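Amphiphysin (Drosophila melanogaster, PDB 1URU) probably senses and binds curved membranes during endocytosis through its coiled-coil BAR domain, which forms a dimer. Local coordinates at residues Q98-S102 with I225-L229; Q116-L121 with N207-L211. All coordinates share one frame; numbering follows the deposited sequence.

Contact 1 (Q98-S102 with I225-L229)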
loop_
_atom_site.group_PDB
_atom_site.type_symbol
_atom_site.label_atom_id
_atom_site.label_comp_id
_atom_site.label_asym_id
_atom_site.label_seq_id
_atom_site.Cartn_x
_atom_site.Cartn_y
_atom_site.Cartn_z
ATOM N N GLN A 98 10.913 8.233 -16.396
ATOM C CA GLN A 98 10.515 8.754 -15.103
ATOM C C GLN A 98 9.749 7.682 -14.319
ATOM O O GLN A 98 9.687 7.696 -13.097
ATOM C CB GLN A 98 9.669 9.996 -15.305
ATOM C CG GLN A 98 9.911 11.053 -14.261
ATOM C CD GLN A 98 11.152 11.863 -14.490
ATOM O OE1 GLN A 98 11.517 12.139 -15.622
ATOM N NE2 GLN A 98 11.790 12.281 -13.405
ATOM N N THR A 99 9.188 6.744 -15.058
ATOM C CA THR A 99 8.571 5.559 -14.501
ATOM C C THR A 99 9.594 4.604 -13.899
ATOM O O THR A 99 9.386 4.094 -12.802
ATOM C CB THR A 99 7.812 4.868 -15.626
ATOM O OG1 THR A 99 6.568 5.538 -15.802
ATOM C CG2 THR A 99 7.456 3.407 -15.304
ATOM N N GLY A 100 10.677 4.334 -14.627
ATOM C CA GLY A 100 11.745 3.488 -14.119
ATOM C C GLY A 100 12.369 4.097 -12.866
ATOM O O GLY A 100 12.631 3.391 -11.891
ATOM N N ALA A 101 12.570 5.410 -12.876
ATOM C CA ALA A 101 13.071 6.125 -11.715
ATOM C C ALA A 101 12.236 5.826 -10.460
ATOM O O ALA A 101 12.783 5.670 -9.358
ATOM C CB ALA A 101 13.084 7.630 -11.999
ATOM N N SER A 102 10.915 5.759 -10.651
ATOM C CA SER A 102 9.960 5.452 -9.592
ATOM C C SER A 102 10.094 4.031 -9.056
ATOM O O SER A 102 10.019 3.808 -7.851
ATOM C CB SER A 102 8.540 5.659 -10.108
ATOM O OG SER A 102 7.602 5.473 -9.068
ATOM N N ILE A 225 9.328 13.261 -9.079
ATOM C CA ILE A 225 9.068 12.432 -10.250
ATOM C C ILE A 225 7.705 12.727 -10.824
ATOM O O ILE A 225 7.539 12.843 -12.043
ATOM C CB ILE A 225 9.078 10.973 -9.858
ATOM C CG1 ILE A 225 10.495 10.541 -9.520
ATOM C CG2 ILE A 225 8.396 10.116 -10.964
ATOM C CD1 ILE A 225 10.831 9.117 -9.943
ATOM N N TYR A 226 6.726 12.798 -9.930
ATOM C CA TYR A 226 5.349 13.021 -10.328
ATOM C C TYR A 226 5.133 14.426 -10.896
ATOM O O TYR A 226 4.265 14.566 -11.738
ATOM C CB TYR A 226 4.343 12.671 -9.201
ATOM C CG TYR A 226 3.960 11.192 -9.179
ATOM C CD1 TYR A 226 4.215 10.372 -8.072
ATOM C CD2 TYR A 226 3.376 10.609 -10.278
ATOM C CE1 TYR A 226 3.869 9.006 -8.082
ATOM C CE2 TYR A 226 3.034 9.278 -10.298
ATOM C CZ TYR A 226 3.272 8.479 -9.209
ATOM O OH TYR A 226 2.904 7.171 -9.308
ATOM N N SER A 227 5.906 15.448 -10.506
ATOM C CA SER A 227 5.731 16.757 -11.163
ATOM C C SER A 227 6.441 16.763 -12.496
ATOM O O SER A 227 6.049 17.486 -13.403
ATOM C CB SER A 227 6.158 17.957 -10.311
ATOM O OG SER A 227 7.489 17.884 -9.907
ATOM N N GLU A 228 7.487 15.963 -12.633
ATOM C CA GLU A 228 8.059 15.748 -13.952
ATOM C C GLU A 228 6.996 15.121 -14.867
ATOM O O GLU A 228 6.843 15.527 -16.013
ATOM C CB GLU A 228 9.324 14.872 -13.873
ATOM C CG GLU A 228 10.460 15.276 -14.811
ATOM C CD GLU A 228 10.812 16.760 -14.721
ATOM O OE1 GLU A 228 10.039 17.590 -15.270
ATOM O OE2 GLU A 228 11.856 17.105 -14.115
ATOM N N LEU A 229 6.252 14.150 -14.342
ATOM C CA LEU A 229 5.234 13.429 -15.096
ATOM C C LEU A 229 4.066 14.359 -15.437
ATOM O O LEU A 229 3.532 14.352 -16.550
ATOM C CB LEU A 229 4.725 12.233 -14.275
ATOM C CG LEU A 229 5.600 10.981 -14.222
ATOM C CD1 LEU A 229 5.041 10.004 -13.227
ATOM C CD2 LEU A 229 5.698 10.333 -15.578
#
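Gln98 lays its side chain across Ile225, Glu228 and Leu229, and it supplies the largest share of this contact from its helix. Its aliphatic part and the Ile225 side chain run past each other in opposite senses, with Gln98 CG 3.7 Å from Ile225 CG2. On the same stem, Gln98 CB meets Leu229 CD2 at 4.0 Å. The chain then bends at chi2 (79°), which carries the terminal amide round onto Glu228. There the amide lies with its flat face against the glutamate's CB and CG, with Gln98 CD 3.5 Å from Glu228 CG. The carboxylate continues away from Gln98 and its plane is turned 69° from that of the amide, so Gln98 meets the aliphatic stem of Glu228 and not its carboxylate. Ile225 works in the other direction. Its CD1 reaches over to the next turn of helix 92-156, touching Ala101 CB at 3.4 Å and approaching Ser102 CB at 4.2 Å, while its CG2 stays back beside the carbonyl oxygen of Gln98. An alanine in place of Gln98 would keep the CB near Leu229 but would probably leave the Glu228 methylenes without the amide that covers them and Ile225 CG2 with only the backbone oxygen beside it on this side. Beyond the pair, Ile225 also packs on Leu105 and Leu229 on Leu95, and Leu229 touches Phe212 of the second subunit. With local axes 10.0 Å apart and 162° between their directions, these segments form a nearly antiparallel helix pair of the kind that builds the long three-helix coiled coil of a BAR domain.

Contact 2 (Q116-L121 with N207-L211)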
loop_
_atom_site.group_PDB
_atom_site.type_symbol
_atom_site.label_atom_id
_atom_site.label_comp_id
_atom_site.label_asym_id
_atom_site.label_seq_id
_atom_site.Cartn_x
_atom_site.Cartn_y
_atom_site.Cartn_z
ATOM N N GLN A 116 17.229 -1.564 7.291
ATOM C CA GLN A 116 17.711 -0.531 8.217
ATOM C C GLN A 116 16.738 -0.270 9.389
ATOM O O GLN A 116 17.181 -0.155 10.514
ATOM C CB GLN A 116 18.019 0.779 7.470
ATOM C CG GLN A 116 19.402 0.855 6.823
ATOM C CD GLN A 116 19.572 -0.098 5.626
ATOM O OE1 GLN A 116 18.917 0.051 4.594
ATOM N NE2 GLN A 116 20.449 -1.085 5.778
ATOM N N VAL A 117 15.428 -0.207 9.136
ATOM C CA VAL A 117 14.461 0.134 10.186
ATOM C C VAL A 117 14.045 -1.086 10.960
ATOM O O VAL A 117 13.950 -1.039 12.185
ATOM C CB VAL A 117 13.140 0.754 9.666
ATOM C CG1 VAL A 117 12.309 1.249 10.841
ATOM C CG2 VAL A 117 13.372 1.888 8.704
ATOM N N LEU A 118 13.781 -2.172 10.236
ATOM C CA LEU A 118 13.138 -3.354 10.801
ATOM C C LEU A 118 14.053 -4.140 11.696
ATOM O O LEU A 118 13.614 -4.527 12.766
ATOM C CB LEU A 118 12.594 -4.283 9.711
ATOM C CG LEU A 118 12.081 -5.646 10.193
ATOM C CD1 LEU A 118 10.828 -5.497 11.041
ATOM C CD2 LEU A 118 11.800 -6.547 9.027
ATOM N N ILE A 119 15.292 -4.404 11.262
ATOM C CA ILE A 119 16.191 -5.312 11.996
ATOM C C ILE A 119 16.519 -4.810 13.419
ATOM O O ILE A 119 16.461 -5.597 14.361
ATOM C CB ILE A 119 17.501 -5.644 11.200
ATOM C CG1 ILE A 119 17.320 -6.868 10.309
ATOM C CG2 ILE A 119 18.657 -5.980 12.125
ATOM C CD1 ILE A 119 16.806 -6.548 8.982
ATOM N N PRO A 120 16.904 -3.546 13.604
ATOM C CA PRO A 120 17.030 -3.024 14.963
ATOM C C PRO A 120 15.764 -3.220 15.770
ATOM O O PRO A 120 15.865 -3.411 16.978
ATOM C CB PRO A 120 17.331 -1.532 14.741
ATOM C CG PRO A 120 18.040 -1.513 13.495
ATOM C CD PRO A 120 17.342 -2.543 12.614
ATOM N N LEU A 121 14.595 -3.164 15.131
ATOM C CA LEU A 121 13.326 -3.308 15.865
ATOM C C LEU A 121 13.135 -4.726 16.353
ATOM O O LEU A 121 12.668 -4.934 17.471
ATOM C CB LEU A 121 12.145 -2.880 15.008
ATOM C CG LEU A 121 10.726 -2.928 15.590
ATOM C CD1 LEU A 121 10.600 -2.234 16.946
ATOM C CD2 LEU A 121 9.732 -2.347 14.556
ATOM N N ASN A 207 15.430 4.539 16.013
ATOM C CA ASN A 207 14.568 3.806 15.071
ATOM C C ASN A 207 13.682 4.728 14.283
ATOM O O ASN A 207 13.636 4.666 13.063
ATOM C CB ASN A 207 13.695 2.758 15.776
ATOM C CG ASN A 207 13.383 1.522 14.879
ATOM O OD1 ASN A 207 14.227 1.030 14.122
ATOM N ND2 ASN A 207 12.170 1.015 14.997
ATOM N N LEU A 208 12.972 5.601 14.978
ATOM C CA LEU A 208 12.152 6.612 14.305
ATOM C C LEU A 208 12.959 7.576 13.416
ATOM O O LEU A 208 12.445 8.029 12.419
ATOM C CB LEU A 208 11.302 7.372 15.329
ATOM C CG LEU A 208 10.317 6.528 16.156
ATOM C CD1 LEU A 208 9.508 7.393 17.079
ATOM C CD2 LEU A 208 9.376 5.759 15.260
ATOM N N GLN A 209 14.209 7.882 13.748
ATOM C CA GLN A 209 15.032 8.778 12.911
ATOM C C GLN A 209 15.255 8.109 11.583
ATOM O O GLN A 209 15.088 8.726 10.537
ATOM C CB GLN A 209 16.396 9.087 13.552
ATOM C CG GLN A 209 17.273 10.185 12.868
ATOM C CD GLN A 209 17.696 9.930 11.369
ATOM O OE1 GLN A 209 18.624 9.153 11.072
ATOM N NE2 GLN A 209 17.014 10.622 10.450
ATOM N N THR A 210 15.636 6.840 11.626
ATOM C CA THR A 210 15.779 6.026 10.409
ATOM C C THR A 210 14.463 5.938 9.636
ATOM O O THR A 210 14.445 6.140 8.424
ATOM C CB THR A 210 16.227 4.589 10.752
ATOM O OG1 THR A 210 17.324 4.606 11.666
ATOM C CG2 THR A 210 16.780 3.878 9.543
ATOM N N LEU A 211 13.376 5.623 10.345
ATOM C CA LEU A 211 12.068 5.448 9.713
ATOM C C LEU A 211 11.624 6.741 9.066
ATOM O O LEU A 211 11.213 6.743 7.921
ATOM C CB LEU A 211 10.994 4.990 10.710
ATOM C CG LEU A 211 9.550 5.006 10.199
ATOM C CD1 LEU A 211 9.390 4.089 9.002
ATOM C CD2 LEU A 211 8.565 4.622 11.283
#
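Val117 packs against Leu211 and Thr210 where two long helices of the BAR-domain coiled coil run antiparallel, their local axes 9.2 Å apart and 161° from one another in direction. The close part is centred on the two valine methyls. Val117 CG1, anti to the backbone N (chi1 -172°), lies 4.0 Å from Leu211 CB, whereas Val117 CG2 faces the Leu211 backbone, 3.9 Å from its CA. The valine and leucine side chains cross at a slant, and Phe60 of helix 35-84 packs on both, so helix 35-84 covers this apolar side. One turn before Leu211 on helix 172-239, the Asn207 side chain reaches over at about a right angle to those of Val117 and Leu121. Its amide sits beside the Val117 carbonyl, with Asn207 CG 3.8 Å from Val117 O, and also borders the Leu121 side chain, which packs on Leu56.

The other side is looser and opens toward solvent. Gln116 contributes little more than its CB; its chain bends at chi2 and the amide end leads away from helix 172-239. Pro120 only grazes Asn207, and having no N-H it cannot bond back to the preceding turn, in keeping with the local kink in its helix. Thr210 stands between the two regions. Its hydroxyl is turned back to its own helix and hydrogen-bonded to Thr206 O, leaving the methyl to make the crossing: Thr210 CG2 lies 4.0 Å from Val117 CG2 and 3.9 Å from Gln116 CB.

Both contacts join helix 92-156 to helix 172-239, with their centres 27 Å apart and nearest atoms about 16 Å apart, so neither touches the other. Because the helices run antiparallel, the order is nested: 98-102, 116-121, then 207-211 and 225-229, with contact 2 inside the loop that contact 1 closes. The centre of contact 2 lies about 9 Å from the centre of the chain, that of contact 1 about 34 Å. Repeated pairing holds the two helices side by side over this length. Residues of segments 207-211 and 225-229 also pack on the second subunit, so helix 172-239 faces the dimer partner at both levels, consistent with the dimer characteristic of BAR domains.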